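Local coordinates for flavohemoprotein (Vibrio cholerae O1 biovar El Tor, PDB 4EH1) that serves as the FAD- and NAD(P)H-binding reductase part of a nitric oxide dioxygenase that probably detoxifies NO by converting it to nitrate, at residues Y17-V22 with Y88-V93. Residues are numbered along the deposited sequence; the frame is centred on the assembly and turned at random.
Sequences YVTSFV and YLHNNV
The carbonyl oxygens of L89, H90 and V93 all hydrogen-bond to one ammonium nitrogen, NZ of K11 on the neighbouring strand 4-13, and two of them also meet the F21 ring. F21 brings its edge: CZ lies 3.5 Å from L89 O, and CE1 is 3.8 Å from V93 O, which sits in the plane of the ring. The same corner of the phenyl packs against aliphatic carbon, with F21 CZ 3.7 Å from L89 CB.

Toward the start of the strand, H90 does the reaching. Its CG stands anti to the carbonyl carbon (chi1 -83°), and the imidazole beyond it comes to the start of 17-22. Carbon CE1 makes the approach, 3.2 Å from Y17 O and 3.4 Å from T19 OG1, both oblique to the ring. T19 and H90 pass one another, their side chains pointing opposite ways. NE2 is 3.5 Å from Y17 O, but at an angle too poor for a bond; its hydrogen bond goes instead to the carbonyl oxygen of V72, whose backbone pairs with T19.

The helical part of 88-93 thus lies across strand segment 18-22 at 80°, the segment axes 9.7 Å apart, within the FR-type FAD-binding domain and its antiparallel sheet; L89 neighbours Y57, a probable FAD-binding residue. No hydrogen bond joins the two segments directly: polar links run instead through the flanking strands, to K11 on one side and V72 on the other. The carbonyls around K11 would be expected to favour its positive charge, while their partial negative charge would probably suit the electropositive rim of F21, so one buried seam is both electrostatic and apolar.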
ATOM      1  N   TYR A  17      -1.482   6.434  -8.425  1.00 24.23           N
ATOM      2  CA  TYR A  17      -2.096   5.378  -9.227  1.00 27.29           C
ATOM      3  C   TYR A  17      -1.269   4.077  -9.289  1.00 31.20           C
ATOM      4  O   TYR A  17      -1.686   3.087  -9.899  1.00 29.70           O
ATOM      5  CB  TYR A  17      -2.344   5.908 -10.621  1.00 26.60           C
ATOM      6  CG  TYR A  17      -3.178   7.178 -10.605  1.00 28.25           C
ATOM      7  CD1 TYR A  17      -4.491   7.161 -10.158  1.00 26.73           C
ATOM      8  CD2 TYR A  17      -2.646   8.381 -11.041  1.00 32.89           C
ATOM      9  CE1 TYR A  17      -5.267   8.304 -10.133  1.00 34.53           C
ATOM     10  CE2 TYR A  17      -3.422   9.539 -11.054  1.00 36.03           C
ATOM     11  CZ  TYR A  17      -4.727   9.489 -10.597  1.00 39.21           C
ATOM     12  OH  TYR A  17      -5.469  10.630 -10.587  1.00 41.50           O
ATOM     13  N   VAL A  18      -0.108   4.084  -8.651  1.00 27.01           N
ATOM     14  CA  VAL A  18       0.777   2.937  -8.724  1.00 23.24           C
ATOM     15  C   VAL A  18       0.897   2.262  -7.348  1.00 22.15           C
ATOM     16  O   VAL A  18       1.185   2.905  -6.315  1.00 24.75           O
ATOM     17  CB  VAL A  18       2.171   3.332  -9.200  1.00 28.71           C
ATOM     18  CG1 VAL A  18       3.128   2.114  -9.120  1.00 30.34           C
ATOM     19  CG2 VAL A  18       2.134   3.936 -10.620  1.00 21.39           C
ATOM     20  N   THR A  19       0.673   0.966  -7.361  1.00 23.23           N
ATOM     21  CA  THR A  19       0.771   0.138  -6.172  1.00 25.12           C
ATOM     22  C   THR A  19       1.704  -1.049  -6.440  1.00 27.42           C
ATOM     23  O   THR A  19       1.615  -1.683  -7.497  1.00 22.64           O
ATOM     24  CB  THR A  19      -0.646  -0.315  -5.738  1.00 26.93           C
ATOM     25  OG1 THR A  19      -1.306   0.813  -5.131  1.00 29.34           O
ATOM     26  CG2 THR A  19      -0.587  -1.508  -4.708  1.00 21.55           C
ATOM     27  N   SER A  20       2.628  -1.320  -5.512  1.00 22.27           N
ATOM     28  CA  SER A  20       3.550  -2.448  -5.668  1.00 21.89           C
ATOM     29  C   SER A  20       2.980  -3.726  -5.026  1.00 28.33           C
ATOM     30  O   SER A  20       2.243  -3.658  -4.045  1.00 31.90           O
ATOM     31  CB  SER A  20       4.915  -2.163  -5.017  1.00 21.39           C
ATOM     32  OG  SER A  20       5.761  -1.406  -5.838  1.00 31.31           O
ATOM     33  N   PHE A  21       3.370  -4.877  -5.561  1.00 25.05           N
ATOM     34  CA  PHE A  21       3.030  -6.168  -4.970  1.00 26.39           C
ATOM     35  C   PHE A  21       4.305  -6.983  -4.823  1.00 26.24           C
ATOM     36  O   PHE A  21       5.016  -7.203  -5.795  1.00 27.89           O
ATOM     37  CB  PHE A  21       2.092  -6.962  -5.887  1.00 23.75           C
ATOM     38  CG  PHE A  21       0.764  -6.296  -6.132  1.00 31.27           C
ATOM     39  CD1 PHE A  21      -0.388  -6.776  -5.518  1.00 23.32           C
ATOM     40  CD2 PHE A  21       0.666  -5.184  -6.987  1.00 24.66           C
ATOM     41  CE1 PHE A  21      -1.634  -6.153  -5.750  1.00 30.76           C
ATOM     42  CE2 PHE A  21      -0.567  -4.573  -7.220  1.00 31.38           C
ATOM     43  CZ  PHE A  21      -1.719  -5.064  -6.599  1.00 27.52           C
ATOM     44  N   VAL A  22       4.568  -7.455  -3.620  1.00 27.97           N
ATOM     45  CA  VAL A  22       5.657  -8.377  -3.400  1.00 24.34           C
ATOM     46  C   VAL A  22       5.086  -9.784  -3.376  1.00 26.73           C
ATOM     47  O   VAL A  22       4.227 -10.104  -2.563  1.00 28.43           O
ATOM     48  CB  VAL A  22       6.376  -8.097  -2.052  1.00 26.66           C
ATOM     49  CG1 VAL A  22       7.467  -9.153  -1.801  1.00 27.59           C
ATOM     50  CG2 VAL A  22       6.973  -6.696  -2.035  1.00 25.35           C
ATOM     51  N   TYR A  88      -8.291  -4.864 -11.214  1.00 28.67           N
ATOM     52  CA  TYR A  88      -8.556  -6.059 -10.458  1.00 31.78           C
ATOM     53  C   TYR A  88      -7.524  -6.258  -9.351  1.00 29.27           C
ATOM     54  O   TYR A  88      -7.882  -6.574  -8.234  1.00 31.55           O
ATOM     55  CB  TYR A  88      -8.560  -7.268 -11.358  1.00 30.78           C
ATOM     56  CG  TYR A  88      -8.892  -8.522 -10.602  1.00 28.45           C
ATOM     57  CD1 TYR A  88     -10.194  -8.771 -10.182  1.00 35.05           C
ATOM     58  CD2 TYR A  88      -7.907  -9.446 -10.292  1.00 28.15           C
ATOM     59  CE1 TYR A  88     -10.516  -9.911  -9.491  1.00 38.05           C
ATOM     60  CE2 TYR A  88      -8.216 -10.615  -9.592  1.00 30.57           C
ATOM     61  CZ  TYR A  88      -9.528 -10.832  -9.200  1.00 38.44           C
ATOM     62  OH  TYR A  88      -9.854 -11.979  -8.518  1.00 44.35           O
ATOM     63  N   LEU A  89      -6.257  -6.083  -9.705  1.00 30.55           N
ATOM     64  CA  LEU A  89      -5.133  -6.182  -8.789  1.00 27.53           C
ATOM     65  C   LEU A  89      -5.228  -5.168  -7.653  1.00 33.01           C
ATOM     66  O   LEU A  89      -5.143  -5.557  -6.479  1.00 25.33           O
ATOM     67  CB  LEU A  89      -3.816  -5.983  -9.538  1.00 23.46           C
ATOM     68  CG  LEU A  89      -3.464  -7.135 -10.471  1.00 29.54           C
ATOM     69  CD1 LEU A  89      -2.189  -6.831 -11.226  1.00 23.08           C
ATOM     70  CD2 LEU A  89      -3.360  -8.463  -9.690  1.00 30.83           C
ATOM     71  N   HIS A  90      -5.367  -3.883  -8.017  1.00 27.58           N
ATOM     72  CA  HIS A  90      -5.563  -2.805  -7.050  1.00 31.58           C
ATOM     73  C   HIS A  90      -6.768  -3.068  -6.125  1.00 30.02           C
ATOM     74  O   HIS A  90      -6.642  -3.013  -4.910  1.00 29.00           O
ATOM     75  CB  HIS A  90      -5.752  -1.439  -7.760  1.00 31.18           C
ATOM     76  CG  HIS A  90      -4.470  -0.775  -8.157  1.00 24.90           C
ATOM     77  ND1 HIS A  90      -4.040   0.408  -7.592  1.00 27.42           N
ATOM     78  CD2 HIS A  90      -3.513  -1.129  -9.057  1.00 25.65           C
ATOM     79  CE1 HIS A  90      -2.877   0.755  -8.117  1.00 23.47           C
ATOM     80  NE2 HIS A  90      -2.535  -0.158  -9.012  1.00 24.25           N
ATOM     81  N   ASN A  91      -7.921  -3.397  -6.693  1.00 26.18           N
ATOM     82  CA  ASN A  91      -9.144  -3.462  -5.893  1.00 29.04           C
ATOM     83  C   ASN A  91      -9.439  -4.779  -5.206  1.00 34.78           C
ATOM     84  O   ASN A  91     -10.093  -4.784  -4.182  1.00 38.20           O
ATOM     85  CB  ASN A  91     -10.369  -3.072  -6.730  1.00 31.38           C
ATOM     86  CG  ASN A  91     -10.297  -1.633  -7.220  1.00 41.17           C
ATOM     87  OD1 ASN A  91      -9.689  -0.787  -6.571  1.00 44.09           O
ATOM     88  ND2 ASN A  91     -10.897  -1.357  -8.369  1.00 45.64           N
ATOM     89  N   ASN A  92      -8.991  -5.893  -5.772  1.00 32.00           N
ATOM     90  CA  ASN A  92      -9.477  -7.193  -5.324  1.00 28.97           C
ATOM     91  C   ASN A  92      -8.394  -8.096  -4.775  1.00 28.31           C
ATOM     92  O   ASN A  92      -8.673  -8.975  -3.981  1.00 34.93           O
ATOM     93  CB  ASN A  92     -10.150  -7.948  -6.484  1.00 34.55           C
ATOM     94  CG  ASN A  92     -11.411  -7.262  -6.982  1.00 36.36           C
ATOM     95  OD1 ASN A  92     -12.524  -7.729  -6.745  1.00 42.03           O
ATOM     96  ND2 ASN A  92     -11.239  -6.152  -7.669  1.00 34.66           N
ATOM     97  N   VAL A  93      -7.165  -7.930  -5.238  1.00 30.05           N
ATOM     98  CA  VAL A  93      -6.124  -8.849  -4.831  1.00 32.19           C
ATOM     99  C   VAL A  93      -5.415  -8.347  -3.563  1.00 31.77           C
ATOM    100  O   VAL A  93      -4.553  -7.476  -3.638  1.00 25.79           O
ATOM    101  CB  VAL A  93      -5.132  -9.078  -5.971  1.00 35.15           C
ATOM    102  CG1 VAL A  93      -3.998 -10.010  -5.503  1.00 37.50           C
ATOM    103  CG2 VAL A  93      -5.875  -9.625  -7.212  1.00 31.23           C
TER